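PDB 3OV5: uncharacterized protein from Xanthomonas axonopodis pv. citri, which is probably a VirB7 component of a type IV secretion system at the bacterial outer membrane, its globular domain resembling the N0 domains of outer membrane transporters. Local coordinates for residues A[12-17]-A[35-40]; A[6-11]-A[42-47]. All blocks are in the same frame, centred on the assembly; numbering follows the deposited sequence. Where two conformers were deposited one is given.

Interaction 1: A[12-17]-A[35-40]; sequences DGTLKT and PSDYTL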
loop_
_atom_site.group_PDB
_atom_site.type_symbol
_atom_site.label_atom_id
_atom_site.label_comp_id
_atom_site.label_asym_id
_atom_site.label_seq_id
_atom_site.Cartn_x
_atom_site.Cartn_y
_atom_site.Cartn_z
ATOM N N ASP A 12 -6.875 10.559 0.579
ATOM C CA ASP A 12 -6.089 9.691 -0.279
ATOM C C ASP A 12 -6.898 9.384 -1.535
ATOM O O ASP A 12 -8.002 8.814 -1.489
ATOM C CB ASP A 12 -5.848 8.363 0.399
ATOM C CG ASP A 12 -5.258 8.485 1.769
ATOM O OD1 ASP A 12 -5.832 7.837 2.658
ATOM O OD2 ASP A 12 -4.237 9.200 1.954
ATOM N N GLY A 13 -6.352 9.755 -2.670
ATOM C CA GLY A 13 -7.007 9.442 -3.961
ATOM C C GLY A 13 -6.400 8.284 -4.733
ATOM O O GLY A 13 -7.084 7.669 -5.574
ATOM N N THR A 14 -5.115 8.006 -4.499
ATOM C CA THR A 14 -4.428 7.040 -5.317
ATOM C C THR A 14 -3.617 6.098 -4.468
ATOM O O THR A 14 -3.337 6.367 -3.283
ATOM C CB THR A 14 -3.475 7.704 -6.344
ATOM O OG1 THR A 14 -2.302 8.176 -5.662
ATOM C CG2 THR A 14 -4.127 8.867 -7.098
ATOM N N LEU A 15 -3.183 5.009 -5.089
ATOM C CA LEU A 15 -2.355 4.013 -4.442
ATOM C C LEU A 15 -1.056 4.647 -3.909
ATOM O O LEU A 15 -0.705 4.471 -2.731
ATOM C CB LEU A 15 -2.039 2.898 -5.442
ATOM C CG LEU A 15 -1.111 1.802 -4.961
ATOM C CD1 LEU A 15 -1.647 1.072 -3.740
ATOM C CD2 LEU A 15 -0.845 0.822 -6.117
ATOM N N LYS A 16 -0.320 5.340 -4.777
ATOM C CA LYS A 16 0.952 5.908 -4.372
ATOM C C LYS A 16 0.750 6.955 -3.278
ATOM O O LYS A 16 1.552 7.010 -2.352
ATOM C CB LYS A 16 1.678 6.510 -5.580
ATOM C CG LYS A 16 3.104 6.963 -5.246
ATOM C CD LYS A 16 3.820 7.519 -6.477
ATOM C CE LYS A 16 3.178 8.765 -6.996
ATOM N NZ LYS A 16 3.935 9.348 -8.154
ATOM N N THR A 17 -0.248 7.819 -3.437
ATOM C CA THR A 17 -0.403 8.900 -2.462
ATOM C C THR A 17 -0.893 8.375 -1.111
ATOM O O THR A 17 -0.479 8.899 -0.059
ATOM C CB THR A 17 -1.238 10.044 -3.021
ATOM O OG1 THR A 17 -2.531 9.625 -3.367
ATOM C CG2 THR A 17 -0.519 10.726 -4.205
ATOM N N PRO A 35 5.307 1.844 -13.219
ATOM C CA PRO A 35 5.434 2.975 -14.141
ATOM C C PRO A 35 4.371 4.047 -13.954
ATOM O O PRO A 35 4.593 5.203 -14.339
ATOM C CB PRO A 35 5.259 2.333 -15.512
ATOM C CG PRO A 35 4.514 1.059 -15.238
ATOM C CD PRO A 35 5.003 0.589 -13.925
ATOM N N SER A 36 3.216 3.675 -13.395
ATOM C CA SER A 36 2.081 4.581 -13.207
ATOM C C SER A 36 1.546 4.433 -11.805
ATOM O O SER A 36 1.593 3.335 -11.236
ATOM C CB SER A 36 0.964 4.215 -14.187
ATOM O OG SER A 36 -0.110 5.122 -14.158
ATOM N N ASP A 37 0.950 5.502 -11.306
ATOM C CA ASP A 37 0.075 5.425 -10.151
ATOM C C ASP A 37 -1.269 4.839 -10.626
ATOM O O ASP A 37 -1.543 4.725 -11.826
ATOM C CB ASP A 37 -0.050 6.840 -9.561
ATOM C CG ASP A 37 -0.550 6.878 -8.137
ATOM O OD1 ASP A 37 -0.617 8.034 -7.620
ATOM O OD2 ASP A 37 -0.856 5.823 -7.536
ATOM N N TYR A 38 -2.092 4.482 -9.654
ATOM C CA TYR A 38 -3.424 3.910 -9.887
ATOM C C TYR A 38 -4.379 4.511 -8.908
ATOM O O TYR A 38 -4.036 4.769 -7.743
ATOM C CB TYR A 38 -3.433 2.383 -9.662
ATOM C CG TYR A 38 -2.671 1.692 -10.728
ATOM C CD1 TYR A 38 -3.195 1.603 -12.033
ATOM C CD2 TYR A 38 -1.414 1.171 -10.494
ATOM C CE1 TYR A 38 -2.494 1.048 -13.049
ATOM C CE2 TYR A 38 -0.719 0.569 -11.535
ATOM C CZ TYR A 38 -1.266 0.528 -12.798
ATOM O OH TYR A 38 -0.598 -0.051 -13.826
ATOM N N THR A 39 -5.621 4.707 -9.329
ATOM C CA THR A 39 -6.632 5.117 -8.388
ATOM C C THR A 39 -6.827 4.010 -7.351
ATOM O O THR A 39 -6.563 2.834 -7.595
ATOM C CB THR A 39 -7.919 5.493 -9.087
ATOM O OG1 THR A 39 -8.662 6.329 -8.199
ATOM C CG2 THR A 39 -8.724 4.317 -9.405
ATOM N N LEU A 40 -7.332 4.397 -6.182
ATOM C CA LEU A 40 -7.795 3.434 -5.210
ATOM C C LEU A 40 -9.084 2.806 -5.711
ATOM O O LEU A 40 -10.035 3.527 -6.067
ATOM C CB LEU A 40 -8.046 4.118 -3.855
ATOM C CG LEU A 40 -6.787 4.736 -3.237
ATOM C CD1 LEU A 40 -7.112 5.504 -1.957
ATOM C CD2 LEU A 40 -5.745 3.688 -2.932
#
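Thr14 OG1 gives its proton to Asp37 OD1 at 2.6 Å, meeting the carboxylate on its syn side, 22° out of plane. The other oxygen, Asp37 OD2, takes Lys16 N at 2.9 Å, also syn, while Tyr38 N of its own segment reaches it from the opposite face. A chi1 of -162° sets Asp37 CG anti to the backbone N, at the start of helix 15-24, and three donors hold the carboxylate. Thr14 is the N-cap of that helix: its OG1 also accepts from Thr17 N at 3.0 Å, so Asp37 steadies the capping residue from outside and its negative charge probably suits the helix N-terminus. Leu15 N points almost straight at Tyr38 O, 2.8 Å away, and a weak bond from Leu40 N to Gly13 O completes a single beta bridge between Thr14 and Thr39. In this N0-like fold the bridge ties the loop after strand 29-32 to the N-terminal end of helix 15-24. Leu40 lays CD2 against Thr14 C and Leu15 N, both at 3.6 Å, while its CD1 touches Asp12 O. Leu15 CD2 comes up to the edge of the Tyr38 ring, 4.4 Å from Tyr38 CD2, and both side chains pack on Tyr32 and Tyr63.

Interaction 2: A[6-11]-A[42-47]; sequences YQATPM and GPVSAI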
loop_
_atom_site.group_PDB
_atom_site.type_symbol
_atom_site.label_atom_id
_atom_site.label_comp_id
_atom_site.label_asym_id
_atom_site.label_seq_id
_atom_site.Cartn_x
_atom_site.Cartn_y
_atom_site.Cartn_z
ATOM N N TYR A 6 -4.090 1.923 9.768
ATOM C CA TYR A 6 -3.841 1.974 8.333
ATOM C C TYR A 6 -5.178 1.752 7.619
ATOM O O TYR A 6 -5.851 0.748 7.836
ATOM C CB TYR A 6 -2.846 0.890 7.900
ATOM C CG TYR A 6 -1.489 1.097 8.495
ATOM C CD1 TYR A 6 -0.592 1.986 7.903
ATOM C CD2 TYR A 6 -1.118 0.474 9.687
ATOM C CE1 TYR A 6 0.674 2.213 8.459
ATOM C CE2 TYR A 6 0.118 0.724 10.272
ATOM C CZ TYR A 6 1.008 1.580 9.646
ATOM O OH TYR A 6 2.236 1.784 10.229
ATOM N N GLN A 7 -5.538 2.713 6.778
ATOM C CA GLN A 7 -6.792 2.716 6.042
ATOM C C GLN A 7 -6.703 3.735 4.930
ATOM O O GLN A 7 -5.829 4.620 4.963
ATOM C CB GLN A 7 -7.983 3.026 6.954
ATOM C CG GLN A 7 -7.877 4.398 7.594
ATOM C CD GLN A 7 -9.078 4.756 8.433
ATOM O OE1 GLN A 7 -10.148 4.169 8.355
ATOM N NE2 GLN A 7 -8.902 5.763 9.262
ATOM N N ALA A 8 -7.640 3.671 3.989
ATOM C CA ALA A 8 -7.861 4.786 3.086
ATOM C C ALA A 8 -8.700 5.839 3.801
ATOM O O ALA A 8 -9.564 5.520 4.618
ATOM C CB ALA A 8 -8.577 4.325 1.814
ATOM N N THR A 9 -8.431 7.100 3.483
ATOM C CA THR A 9 -9.154 8.215 4.077
ATOM C C THR A 9 -9.554 9.169 2.996
ATOM O O THR A 9 -9.102 9.044 1.877
ATOM C CB THR A 9 -8.292 8.973 5.073
ATOM O OG1 THR A 9 -7.246 9.682 4.384
ATOM C CG2 THR A 9 -7.760 8.070 6.128
ATOM N N PRO A 10 -10.429 10.144 3.330
ATOM C CA PRO A 10 -10.822 11.134 2.324
ATOM C C PRO A 10 -9.653 11.847 1.628
ATOM O O PRO A 10 -9.766 12.217 0.476
ATOM C CB PRO A 10 -11.680 12.135 3.130
ATOM C CG PRO A 10 -12.313 11.305 4.164
ATOM C CD PRO A 10 -11.179 10.381 4.587
ATOM N N MET A 11 -8.518 11.980 2.300
ATOM C CA MET A 11 -7.343 12.639 1.759
ATOM C C MET A 11 -6.692 11.878 0.600
ATOM O O MET A 11 -5.954 12.455 -0.218
ATOM C CB MET A 11 -6.288 12.816 2.902
ATOM C CG MET A 11 -5.072 13.504 2.525
ATOM S SD MET A 11 -4.246 13.651 4.072
ATOM C CE MET A 11 -2.687 14.168 3.356
ATOM N N GLY A 42 -12.479 0.230 -4.994
ATOM C CA GLY A 42 -13.384 -0.029 -3.886
ATOM C C GLY A 42 -12.883 -0.946 -2.788
ATOM O O GLY A 42 -13.060 -0.616 -1.630
ATOM N N PRO A 43 -12.289 -2.114 -3.117
ATOM C CA PRO A 43 -11.820 -3.044 -2.086
ATOM C C PRO A 43 -10.827 -2.448 -1.086
ATOM O O PRO A 43 -10.674 -2.987 0.006
ATOM C CB PRO A 43 -11.199 -4.206 -2.905
ATOM C CG PRO A 43 -11.763 -4.122 -4.211
ATOM C CD PRO A 43 -12.240 -2.721 -4.459
ATOM N N VAL A 44 -10.135 -1.373 -1.457
ATOM C CA VAL A 44 -9.241 -0.731 -0.496
ATOM C C VAL A 44 -10.018 -0.214 0.724
ATOM O O VAL A 44 -9.451 -0.107 1.817
ATOM C CB VAL A 44 -8.432 0.415 -1.164
ATOM C CG1 VAL A 44 -7.540 1.120 -0.204
ATOM C CG2 VAL A 44 -7.621 -0.078 -2.318
ATOM N N SER A 45 -11.315 0.075 0.538
ATOM C CA SER A 45 -12.149 0.585 1.637
ATOM C C SER A 45 -12.330 -0.448 2.752
ATOM O O SER A 45 -12.754 -0.087 3.853
ATOM C CB SER A 45 -13.457 1.099 1.064
ATOM O OG SER A 45 -13.171 2.276 0.299
ATOM N N ALA A 46 -12.008 -1.710 2.525
ATOM C CA ALA A 46 -12.092 -2.736 3.559
ATOM C C ALA A 46 -10.948 -2.655 4.565
ATOM O O ALA A 46 -11.036 -3.258 5.635
ATOM C CB ALA A 46 -12.135 -4.120 2.918
ATOM N N ILE A 47 -9.851 -1.967 4.227
ATOM C CA ILE A 47 -8.660 -2.045 5.061
ATOM C C ILE A 47 -8.783 -1.102 6.243
ATOM O O ILE A 47 -9.016 0.105 6.073
ATOM C CB ILE A 47 -7.419 -1.691 4.248
ATOM C CG1 ILE A 47 -7.303 -2.637 3.039
ATOM C CG2 ILE A 47 -6.182 -1.726 5.144
ATOM C CD1 ILE A 47 -6.144 -2.278 2.094
#
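Gln7 CB sits 3.2 Å from Ile47 O, and Gln7 CA lies 3.4 Å from the same oxygen, a CA-H...O contact with an angle of 127° at the hydrogen. The carbonyl oxygen of Ile47 is thus met by carbon, the CA and CB of Gln7. Gln7 places CG between its backbone N and carbonyl carbon (chi1 61°), and from there the chain runs out extended, carrying the amide away from 42-47. What Gln7 offers this contact is therefore its CA and CB rather than its polar end.

Ile47 contributes its short branch. CG2 comes to 3.7 Å from Tyr6 O, so a methyl group rests against the carbonyl of the residue before Gln7. A second patch lies farther along, where Ala8 CB, directed toward the other segment, meets Val44 CG1 at 3.9 Å. That Val44 methyl is anti to its backbone N (chi1 178°), and it forms a simple methyl-to-methyl contact with the alanine.

Segment 42-46 is a 3-10 turn, and the bond from Ile47 N to Val44 O, 3.1 Å, links the two residues whose branches do the touching. Their side chains touch Ala8 and Tyr6, and the two segments share no polar bond.

Backbone bonds between Tyr6 and Thr49 pair the short, weakly bonded strand 6-7 with the antiparallel strand 48-49 just beyond Ile47. Tyr6 turns its ring away from Ile47 to sit edge-to-face with Trp22, its OH bonded to Ser26. Ala8 and Val44 both touch Met18 of helix 15-24; on helix 52-63, Val44 packs on Leu59, Ile47 on Glu58 and Tyr6 on Val52 and Ala55.

How the interactions relate
Interaction 1 is a surface contact, whereas interaction 2 is the more buried, although it covers less than half as much area (176 against 400 Å²). Their chemistry differs accordingly: backbone and carboxylate bonds at a helix start in 12-17 with 35-40, methyl groups and carbon-to-carbonyl-oxygen contacts in 6-11 with 42-47. Both pin the long connection between strands 29-32 and 48-49 to the chain's N-terminal part, interaction 1 at its earlier portion and interaction 2 at the 3-10 turn that follows. They meet where Leu40 CD1 lies 4.2 Å from Ala8 CB, and Met18 touches side chains of both. Helix 52-63 also packs against both, through Leu59 in each case.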